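Local atomic coordinates of enterobactin synthetase component F-related protein (Vibrio cholerae serotype O1, PDB entry 4OXI), a protein that probably activates glycine with ATP as glycyl-adenylate, acting as an adenylation-domain enzyme in a lipopolysaccharide-modification pathway that gives resistance to antimicrobial peptides. Residues Tyr76-Met81 / Phe274-Ser279; Leu140-Cys145 / Pro229-Val234; Val487-Gln492 / Lys532-Pro537. One frame throughout, in Å; residues are numbered along the deposited sequence.

Contact 1 (Tyr76-Met81 / Phe274-Ser279); sequences YTYQEM and FYSLIS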
loop_
_atom_site.group_PDB
_atom_site.type_symbol
_atom_site.label_atom_id
_atom_site.label_comp_id
_atom_site.label_asym_id
_atom_site.label_seq_id
_atom_site.Cartn_x
_atom_site.Cartn_y
_atom_site.Cartn_z
ATOM N N TYR A 76 1.855 23.448 1.727
ATOM C CA TYR A 76 1.746 23.824 0.318
ATOM C C TYR A 76 0.280 23.859 -0.058
ATOM O O TYR A 76 -0.469 22.913 0.237
ATOM C CB TYR A 76 2.500 22.824 -0.587
ATOM C CG TYR A 76 3.959 22.646 -0.211
ATOM C CD1 TYR A 76 4.956 23.396 -0.828
ATOM C CD2 TYR A 76 4.332 21.756 0.777
ATOM C CE1 TYR A 76 6.291 23.253 -0.472
ATOM C CE2 TYR A 76 5.662 21.604 1.137
ATOM C CZ TYR A 76 6.635 22.347 0.508
ATOM O OH TYR A 76 7.958 22.189 0.869
ATOM N N THR A 77 -0.142 24.953 -0.694
ATOM C CA THR A 77 -1.538 25.076 -1.127
ATOM C C THR A 77 -1.832 24.219 -2.365
ATOM O O THR A 77 -0.908 23.726 -3.022
ATOM C CB THR A 77 -1.872 26.518 -1.493
ATOM O OG1 THR A 77 -1.043 26.901 -2.582
ATOM C CG2 THR A 77 -1.622 27.475 -0.306
ATOM N N TYR A 78 -3.112 24.055 -2.689
ATOM C CA TYR A 78 -3.501 23.348 -3.905
ATOM C C TYR A 78 -2.868 23.992 -5.133
ATOM O O TYR A 78 -2.444 23.299 -6.058
ATOM C CB TYR A 78 -5.035 23.246 -4.028
ATOM C CG TYR A 78 -5.532 22.038 -3.284
ATOM C CD1 TYR A 78 -5.887 22.113 -1.939
ATOM C CD2 TYR A 78 -5.580 20.801 -3.907
ATOM C CE1 TYR A 78 -6.299 20.977 -1.244
ATOM C CE2 TYR A 78 -5.985 19.678 -3.230
ATOM C CZ TYR A 78 -6.330 19.763 -1.908
ATOM O OH TYR A 78 -6.719 18.615 -1.270
ATOM N N GLN A 79 -2.755 25.314 -5.117
ATOM C CA GLN A 79 -2.189 26.034 -6.247
ATOM C C GLN A 79 -0.705 25.740 -6.357
ATOM O O GLN A 79 -0.184 25.509 -7.460
ATOM C CB GLN A 79 -2.423 27.544 -6.084
ATOM C CG GLN A 79 -1.840 28.404 -7.215
ATOM C CD GLN A 79 -2.569 28.217 -8.542
ATOM O OE1 GLN A 79 -3.792 28.351 -8.619
ATOM N NE2 GLN A 79 -1.819 27.891 -9.590
ATOM N N GLU A 80 -0.011 25.756 -5.225
ATOM C CA GLU A 80 1.417 25.480 -5.249
ATOM C C GLU A 80 1.690 24.035 -5.660
ATOM O O GLU A 80 2.628 23.773 -6.398
ATOM C CB GLU A 80 2.048 25.780 -3.887
ATOM C CG GLU A 80 2.082 27.270 -3.536
ATOM C CD GLU A 80 2.324 27.520 -2.040
ATOM O OE1 GLU A 80 2.119 26.592 -1.221
ATOM O OE2 GLU A 80 2.703 28.653 -1.684
ATOM N N MET A 81 0.884 23.093 -5.173
ATOM C CA MET A 81 1.063 21.686 -5.549
ATOM C C MET A 81 0.738 21.498 -7.029
ATOM O O MET A 81 1.384 20.711 -7.728
ATOM C CB MET A 81 0.176 20.767 -4.693
ATOM C CG MET A 81 0.635 20.627 -3.239
ATOM S SD MET A 81 2.311 19.944 -3.104
ATOM C CE MET A 81 2.102 18.357 -3.932
ATOM N N PHE A 274 -5.289 10.190 -2.516
ATOM C CA PHE A 274 -6.368 10.557 -3.428
ATOM C C PHE A 274 -7.686 10.848 -2.730
ATOM O O PHE A 274 -8.502 11.613 -3.251
ATOM C CB PHE A 274 -6.487 9.543 -4.573
ATOM C CG PHE A 274 -5.304 9.581 -5.485
ATOM C CD1 PHE A 274 -5.199 10.579 -6.445
ATOM C CD2 PHE A 274 -4.269 8.666 -5.348
ATOM C CE1 PHE A 274 -4.097 10.651 -7.264
ATOM C CE2 PHE A 274 -3.161 8.730 -6.168
ATOM C CZ PHE A 274 -3.072 9.721 -7.128
ATOM N N TYR A 275 -7.869 10.258 -1.548
ATOM C CA TYR A 275 -8.983 10.593 -0.666
ATOM C C TYR A 275 -8.870 12.064 -0.281
ATOM O O TYR A 275 -9.846 12.809 -0.308
ATOM C CB TYR A 275 -8.856 9.776 0.604
ATOM C CG TYR A 275 -10.086 9.643 1.473
ATOM C CD1 TYR A 275 -11.371 9.897 0.988
ATOM C CD2 TYR A 275 -9.954 9.222 2.784
ATOM C CE1 TYR A 275 -12.494 9.728 1.812
ATOM C CE2 TYR A 275 -11.044 9.051 3.597
ATOM C CZ TYR A 275 -12.311 9.306 3.117
ATOM O OH TYR A 275 -13.361 9.126 3.987
ATOM N N SER A 276 -7.670 12.488 0.097
ATOM C CA SER A 276 -7.486 13.883 0.465
ATOM C C SER A 276 -7.707 14.783 -0.752
ATOM O O SER A 276 -8.346 15.827 -0.666
ATOM C CB SER A 276 -6.090 14.110 1.046
ATOM O OG SER A 276 -5.886 15.495 1.313
ATOM N N LEU A 277 -7.174 14.368 -1.889
ATOM C CA LEU A 277 -7.189 15.197 -3.086
ATOM C C LEU A 277 -8.616 15.442 -3.588
ATOM O O LEU A 277 -8.981 16.565 -3.914
ATOM C CB LEU A 277 -6.359 14.513 -4.173
ATOM C CG LEU A 277 -6.038 15.174 -5.514
ATOM C CD1 LEU A 277 -5.598 16.628 -5.399
ATOM C CD2 LEU A 277 -4.939 14.352 -6.164
ATOM N N ILE A 278 -9.423 14.390 -3.648
ATOM C CA ILE A 278 -10.772 14.520 -4.175
ATOM C C ILE A 278 -11.631 15.379 -3.253
ATOM O O ILE A 278 -12.639 15.943 -3.679
ATOM C CB ILE A 278 -11.428 13.144 -4.407
ATOM C CG1 ILE A 278 -12.701 13.286 -5.251
ATOM C CG2 ILE A 278 -11.736 12.473 -3.092
ATOM C CD1 ILE A 278 -13.292 11.953 -5.665
ATOM N N SER A 279 -11.204 15.498 -1.997
ATOM C CA SER A 279 -11.960 16.227 -0.993
ATOM C C SER A 279 -11.500 17.663 -0.834
ATOM O O SER A 279 -12.153 18.433 -0.140
ATOM C CB SER A 279 -11.821 15.542 0.364
ATOM O OG SER A 279 -12.137 14.169 0.277
#
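The Tyr78 ring meets Leu277 at its edge: Leu277 CD1 lies in the ring plane, 3.8 Å from Tyr78 CE2, so neither face of the ring is used against residues 274-279. This is lateral apolar contact, not a stack. Leu277 can deliver that methyl although its CB does not point straight at residues 76-81, because CG is anti to the backbone N (chi1 -173°) and carries the branch across. The two side chains pass each other at a slant.

Beyond the ring, the phenol oxygen reaches the helix backbone, with Tyr78 OH 3.3 Å from Ser276 O; its assigned hydrogen bond, however, goes to Ala281 O, shortly before strand 282-285. The hydroxyl of a buried tyrosine is thereby satisfied by a main-chain carbonyl.

On the Tyr78 side, a capping box starts the helix. Glu80 N donates to Thr77 OG1 over 3.1 Å, and Thr77 N donates to Glu80 OE1 over 2.8 Å, approaching from above the carboxylate plane.

Strand 67-71 borders the contact, Ala68 touching Tyr78, while Leu277 also packs on Trp115 of helix 108-119 and on Ile56 and Ile60 of helix 51-62. The contact joins helix 78-95, which follows edge strand 74-77, to helix 268-279, which precedes strand 282-285; both strands belong to one mixed sheet of the AMP-binding enzyme fold.

Contact 2 (Leu140-Cys145 / Pro229-Val234); sequences LIATQC and PKRIAV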
loop_
_atom_site.group_PDB
_atom_site.type_symbol
_atom_site.label_atom_id
_atom_site.label_comp_id
_atom_site.label_asym_id
_atom_site.label_seq_id
_atom_site.Cartn_x
_atom_site.Cartn_y
_atom_site.Cartn_z
ATOM N N LEU A 140 13.404 -1.464 -12.026
ATOM C CA LEU A 140 13.435 -0.646 -13.243
ATOM C C LEU A 140 13.392 -1.516 -14.492
ATOM O O LEU A 140 12.743 -1.180 -15.495
ATOM C CB LEU A 140 14.704 0.210 -13.273
ATOM C CG LEU A 140 14.859 1.211 -12.127
ATOM C CD1 LEU A 140 16.161 1.966 -12.276
ATOM C CD2 LEU A 140 13.681 2.187 -12.106
ATOM N N ILE A 141 14.087 -2.643 -14.431
ATOM C CA ILE A 141 14.110 -3.555 -15.560
ATOM C C ILE A 141 12.744 -4.216 -15.731
ATOM O O ILE A 141 12.174 -4.192 -16.820
ATOM C CB ILE A 141 15.204 -4.614 -15.407
ATOM C CG1 ILE A 141 16.563 -4.014 -15.767
ATOM C CG2 ILE A 141 14.925 -5.790 -16.318
ATOM C CD1 ILE A 141 17.743 -4.827 -15.229
ATOM N N ALA A 142 12.211 -4.782 -14.655
ATOM C CA ALA A 142 10.922 -5.465 -14.734
ATOM C C ALA A 142 9.792 -4.536 -15.202
ATOM O O ALA A 142 8.887 -4.970 -15.918
ATOM C CB ALA A 142 10.572 -6.104 -13.398
ATOM N N THR A 143 9.849 -3.266 -14.807
ATOM C CA THR A 143 8.799 -2.326 -15.180
ATOM C C THR A 143 9.172 -1.461 -16.395
ATOM O O THR A 143 8.447 -0.519 -16.723
ATOM C CB THR A 143 8.429 -1.401 -14.011
ATOM O OG1 THR A 143 9.576 -0.634 -13.637
ATOM C CG2 THR A 143 7.969 -2.202 -12.809
ATOM N N GLN A 144 10.288 -1.780 -17.055
ATOM C CA GLN A 144 10.737 -1.029 -18.233
ATOM C C GLN A 144 10.709 0.474 -17.994
ATOM O O GLN A 144 10.192 1.227 -18.811
ATOM C CB GLN A 144 9.882 -1.334 -19.480
ATOM C CG GLN A 144 10.169 -2.670 -20.158
ATOM C CD GLN A 144 9.232 -3.758 -19.693
ATOM O OE1 GLN A 144 8.009 -3.572 -19.662
ATOM N NE2 GLN A 144 9.796 -4.906 -19.309
ATOM N N CYS A 145 11.270 0.904 -16.874
ATOM C CA CYS A 145 11.218 2.296 -16.481
ATOM C C CYS A 145 12.630 2.856 -16.446
ATOM O O CYS A 145 13.516 2.274 -15.820
ATOM C CB CYS A 145 10.581 2.385 -15.092
ATOM S SG CYS A 145 10.803 3.964 -14.278
ATOM N N PRO A 229 9.975 -10.742 -6.933
ATOM C CA PRO A 229 8.762 -10.006 -6.565
ATOM C C PRO A 229 7.648 -10.195 -7.592
ATOM O O PRO A 229 7.915 -10.292 -8.797
ATOM C CB PRO A 229 9.227 -8.545 -6.567
ATOM C CG PRO A 229 10.718 -8.612 -6.385
ATOM C CD PRO A 229 11.135 -9.856 -7.114
ATOM N N LYS A 230 6.414 -10.266 -7.106
ATOM C CA LYS A 230 5.259 -10.200 -7.975
ATOM C C LYS A 230 4.975 -8.727 -8.149
ATOM O O LYS A 230 5.131 -7.940 -7.204
ATOM C CB LYS A 230 4.056 -10.865 -7.320
ATOM C CG LYS A 230 4.184 -12.374 -7.159
ATOM C CD LYS A 230 2.993 -12.929 -6.381
ATOM C CE LYS A 230 3.071 -14.443 -6.267
ATOM N NZ LYS A 230 1.870 -14.968 -5.548
ATOM N N ARG A 231 4.576 -8.338 -9.349
ATOM C CA ARG A 231 4.190 -6.960 -9.573
ATOM C C ARG A 231 2.736 -6.796 -9.968
ATOM O O ARG A 231 2.172 -7.606 -10.716
ATOM C CB ARG A 231 5.132 -6.292 -10.556
ATOM C CG ARG A 231 6.237 -5.570 -9.795
ATOM C CD ARG A 231 7.434 -5.350 -10.630
ATOM N NE ARG A 231 8.151 -6.593 -10.842
ATOM C CZ ARG A 231 9.325 -6.871 -10.288
ATOM N NH1 ARG A 231 9.904 -5.986 -9.473
ATOM N NH2 ARG A 231 9.910 -8.035 -10.551
ATOM N N ILE A 232 2.131 -5.746 -9.434
ATOM C CA ILE A 232 0.705 -5.544 -9.561
ATOM C C ILE A 232 0.475 -4.157 -10.128
ATOM O O ILE A 232 0.752 -3.147 -9.465
ATOM C CB ILE A 232 0.051 -5.652 -8.188
ATOM C CG1 ILE A 232 0.216 -7.074 -7.644
ATOM C CG2 ILE A 232 -1.409 -5.270 -8.250
ATOM C CD1 ILE A 232 -0.101 -7.182 -6.165
ATOM N N ALA A 233 -0.007 -4.112 -11.364
ATOM C CA ALA A 233 -0.267 -2.857 -12.033
ATOM C C ALA A 233 -1.754 -2.528 -11.901
ATOM O O ALA A 233 -2.600 -3.295 -12.348
ATOM C CB ALA A 233 0.143 -2.948 -13.494
ATOM N N VAL A 234 -2.053 -1.387 -11.284
ATOM C CA VAL A 234 -3.412 -0.967 -10.995
ATOM C C VAL A 234 -3.817 0.123 -11.994
ATOM O O VAL A 234 -3.109 1.119 -12.163
ATOM C CB VAL A 234 -3.505 -0.423 -9.554
ATOM C CG1 VAL A 234 -4.879 0.192 -9.282
ATOM C CG2 VAL A 234 -3.202 -1.528 -8.550
#
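Ala142 and Arg231 meet methyl to face. Ala142 CB stands 3.3 Å above the guanidinium plane, over its centre, and the guanidinium atom nearest to Ala142 CB is Arg231 CZ, at 3.4 Å. The opposite face looks toward the backbone of its own segment, with Pro229 C lying 4.3 Å above the plane and displaced toward the rim. The group is thus flanked on both faces without any hydrogen bond joining the two segments.

Apolar contact is made lower on the chain, where Thr143 CG2 touches Arg231 CD at 3.9 Å, the two side chains crossing at about a right angle. The arginine bends about CG-CD (chi3 -73°), at the same carbon Thr143 touches, and this turns the flat end beneath Ala142.

The side-chain polar bonds run to residues outside the segments. Arg231 NH2 forms a salt bridge with Glu138, one turn earlier in the helix that carries Ala142, and NH1 makes a weak hydrogen bond to Gln221 on the paired strand 216-222. Thr143 OG1 bonds back to Thr139 O. Within residues 140-145 the helix closes in a Schellman motif: Cys145 N to Leu140 O and Gln144 N to Ile141 O.

Strand 230-235 follows the glycine-rich signature loop of adenylate-forming enzymes. Chemically, the guanidinium's roles are split: its face takes a methyl while its N-H groups serve Glu138 and Gln221, and that carboxylate probably stabilises the buried charge.

Contact 3 (Val487-Gln492 / Lys532-Pro537); sequences VRRVTQ and KQQLNP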
loop_
_atom_site.group_PDB
_atom_site.type_symbol
_atom_site.label_atom_id
_atom_site.label_comp_id
_atom_site.label_asym_id
_atom_site.label_seq_id
_atom_site.Cartn_x
_atom_site.Cartn_y
_atom_site.Cartn_z
ATOM N N VAL A 487 16.932 -17.849 3.316
ATOM C CA VAL A 487 17.701 -18.428 4.417
ATOM C C VAL A 487 18.322 -19.774 4.007
ATOM O O VAL A 487 19.470 -20.054 4.353
ATOM C CB VAL A 487 16.855 -18.544 5.712
ATOM C CG1 VAL A 487 17.556 -19.402 6.748
ATOM C CG2 VAL A 487 16.550 -17.154 6.281
ATOM N N ARG A 488 17.573 -20.582 3.252
ATOM C CA ARG A 488 18.095 -21.836 2.694
ATOM C C ARG A 488 19.332 -21.622 1.825
ATOM O O ARG A 488 20.320 -22.347 1.965
ATOM C CB ARG A 488 17.034 -22.575 1.870
ATOM C CG ARG A 488 16.185 -23.532 2.676
ATOM C CD ARG A 488 15.205 -24.327 1.803
ATOM N NE ARG A 488 14.212 -24.958 2.663
ATOM C CZ ARG A 488 14.398 -26.115 3.295
ATOM N NH1 ARG A 488 15.533 -26.792 3.130
ATOM N NH2 ARG A 488 13.447 -26.603 4.089
ATOM N N ARG A 489 19.259 -20.648 0.918
ATOM C CA ARG A 489 20.383 -20.298 0.047
ATOM C C ARG A 489 21.615 -19.910 0.853
ATOM O O ARG A 489 22.715 -20.400 0.606
ATOM C CB ARG A 489 20.024 -19.106 -0.845
ATOM C CG ARG A 489 19.408 -19.453 -2.187
ATOM C CD ARG A 489 19.752 -18.376 -3.227
ATOM N NE ARG A 489 19.502 -17.019 -2.739
ATOM C CZ ARG A 489 18.344 -16.371 -2.872
ATOM N NH1 ARG A 489 18.211 -15.139 -2.400
ATOM N NH2 ARG A 489 17.316 -16.946 -3.482
ATOM N N VAL A 490 21.412 -19.010 1.811
ATOM C CA VAL A 490 22.497 -18.413 2.570
ATOM C C VAL A 490 23.125 -19.410 3.558
ATOM O O VAL A 490 24.336 -19.422 3.750
ATOM C CB VAL A 490 22.003 -17.144 3.300
ATOM C CG1 VAL A 490 23.036 -16.644 4.270
ATOM C CG2 VAL A 490 21.637 -16.051 2.291
ATOM N N THR A 491 22.310 -20.258 4.172
ATOM C CA THR A 491 22.841 -21.215 5.131
ATOM C C THR A 491 23.220 -22.563 4.535
ATOM O O THR A 491 24.004 -23.296 5.135
ATOM C CB THR A 491 21.866 -21.457 6.290
ATOM O OG1 THR A 491 20.713 -22.159 5.811
ATOM C CG2 THR A 491 21.456 -20.124 6.913
ATOM N N GLN A 492 22.660 -22.894 3.374
ATOM C CA GLN A 492 22.854 -24.212 2.758
ATOM C C GLN A 492 22.336 -25.334 3.655
ATOM O O GLN A 492 22.676 -26.503 3.458
ATOM C CB GLN A 492 24.330 -24.460 2.384
ATOM C CG GLN A 492 24.845 -23.611 1.214
ATOM C CD GLN A 492 24.024 -23.808 -0.047
ATOM O OE1 GLN A 492 23.916 -24.924 -0.565
ATOM N NE2 GLN A 492 23.429 -22.724 -0.542
ATOM N N LYS A 532 20.584 -9.527 4.695
ATOM C CA LYS A 532 20.277 -8.096 4.623
ATOM C C LYS A 532 20.396 -7.554 3.200
ATOM O O LYS A 532 19.845 -6.502 2.889
ATOM C CB LYS A 532 21.176 -7.300 5.578
ATOM C CG LYS A 532 20.831 -7.507 7.046
ATOM C CD LYS A 532 21.887 -6.899 7.979
ATOM C CE LYS A 532 21.485 -7.071 9.448
ATOM N NZ LYS A 532 22.521 -6.585 10.410
ATOM N N GLN A 533 21.112 -8.276 2.340
ATOM C CA GLN A 533 21.223 -7.898 0.937
ATOM C C GLN A 533 20.095 -8.478 0.081
ATOM O O GLN A 533 19.987 -8.156 -1.096
ATOM C CB GLN A 533 22.582 -8.336 0.363
ATOM C CG GLN A 533 23.787 -7.907 1.201
ATOM C CD GLN A 533 23.714 -6.449 1.633
ATOM O OE1 GLN A 533 23.332 -5.571 0.846
ATOM N NE2 GLN A 533 24.079 -6.181 2.893
ATOM N N GLN A 534 19.256 -9.332 0.657
ATOM C CA GLN A 534 18.260 -10.040 -0.151
ATOM C C GLN A 534 16.839 -9.922 0.380
ATOM O O GLN A 534 15.892 -10.347 -0.277
ATOM C CB GLN A 534 18.661 -11.515 -0.312
ATOM C CG GLN A 534 19.959 -11.679 -1.099
ATOM C CD GLN A 534 20.579 -13.057 -0.951
ATOM O OE1 GLN A 534 19.935 -14.067 -1.229
ATOM N NE2 GLN A 534 21.843 -13.105 -0.508
ATOM N N LEU A 535 16.708 -9.356 1.576
ATOM C CA LEU A 535 15.414 -9.150 2.206
ATOM C C LEU A 535 15.370 -7.744 2.790
ATOM O O LEU A 535 16.390 -7.210 3.238
ATOM C CB LEU A 535 15.192 -10.148 3.355
ATOM C CG LEU A 535 14.973 -11.633 3.063
ATOM C CD1 LEU A 535 14.892 -12.407 4.363
ATOM C CD2 LEU A 535 13.711 -11.828 2.246
ATOM N N ASN A 536 14.184 -7.156 2.801
ATOM C CA ASN A 536 13.939 -5.966 3.601
ATOM C C ASN A 536 14.208 -6.287 5.075
ATOM O O ASN A 536 13.811 -7.350 5.549
ATOM C CB ASN A 536 12.487 -5.535 3.401
ATOM C CG ASN A 536 12.168 -4.213 4.069
ATOM O OD1 ASN A 536 11.979 -4.142 5.293
ATOM N ND2 ASN A 536 12.097 -3.153 3.266
ATOM N N PRO A 537 14.877 -5.368 5.801
ATOM C CA PRO A 537 15.250 -5.528 7.222
ATOM C C PRO A 537 14.110 -6.045 8.103
ATOM O O PRO A 537 14.344 -6.786 9.060
ATOM C CB PRO A 537 15.608 -4.102 7.650
ATOM C CG PRO A 537 16.121 -3.462 6.397
ATOM C CD PRO A 537 15.349 -4.082 5.250
#
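Gln534 reaches across to Arg489 and Val490 from a loop that follows helix 524-531. From CB, which points toward helix 480-491, CG is placed anti to the carbonyl carbon (chi1 -65°), and the chain then runs extended to the amide. Gln534 CG comes within 4.1 Å of Arg489 NH1, and Gln534 CD lies 3.5 Å from the same nitrogen, at the guanidinium's edge and in its plane.

At the tip the amide divides its work. The bond from Arg489 NH1 to Gln534 OE1 is modelled as nearly straight (174°), but at 2.3 Å it is too short to be taken literally and its detailed geometry is doubtful. The amide and guanidinium planes are 19° apart, nearly coplanar. Gln534 NE2 turns to the apolar neighbour, 4.1 Å from Val490 CG2, the two side chains running alongside in opposing senses.

Gln534 also touches Val486, and Leu535 touches Glu482, Ile483 and Val486, so the loop lies along helix 480-491. Val490 on Trp527 packs that helix against helix 524-531. The setting is consistent with the small C-terminal subdomain of adenylate-forming enzymes.

The contact is at the surface and joins a probably positive group to a neutral amide, with no counter-charge from the loop residues that touch it; if the bond is as modelled, its attraction would be charge-dipole in character rather than ionic.

How the contacts relate
The three contacts do not touch. Contacts 1 and 2 both belong to the AMP-binding enzyme region of the chain, and in sequence both segments of contact 2 come between those of contact 1; their centres are about 27 Å apart and their nearest atoms about 9 Å. Contact 3 comes later in the chain, about 22 Å from contact 2 centre to centre with nearest atoms about 8 Å apart. Contacts 1 and 3 lie on opposite sides of the chain's centre, about 41 Å apart between centres. Contact 2 has a measured relation to the ligand: the Arg231 side chain is about 13 Å from the bound glycyl-adenosine-5'-phosphate, too far for direct contact.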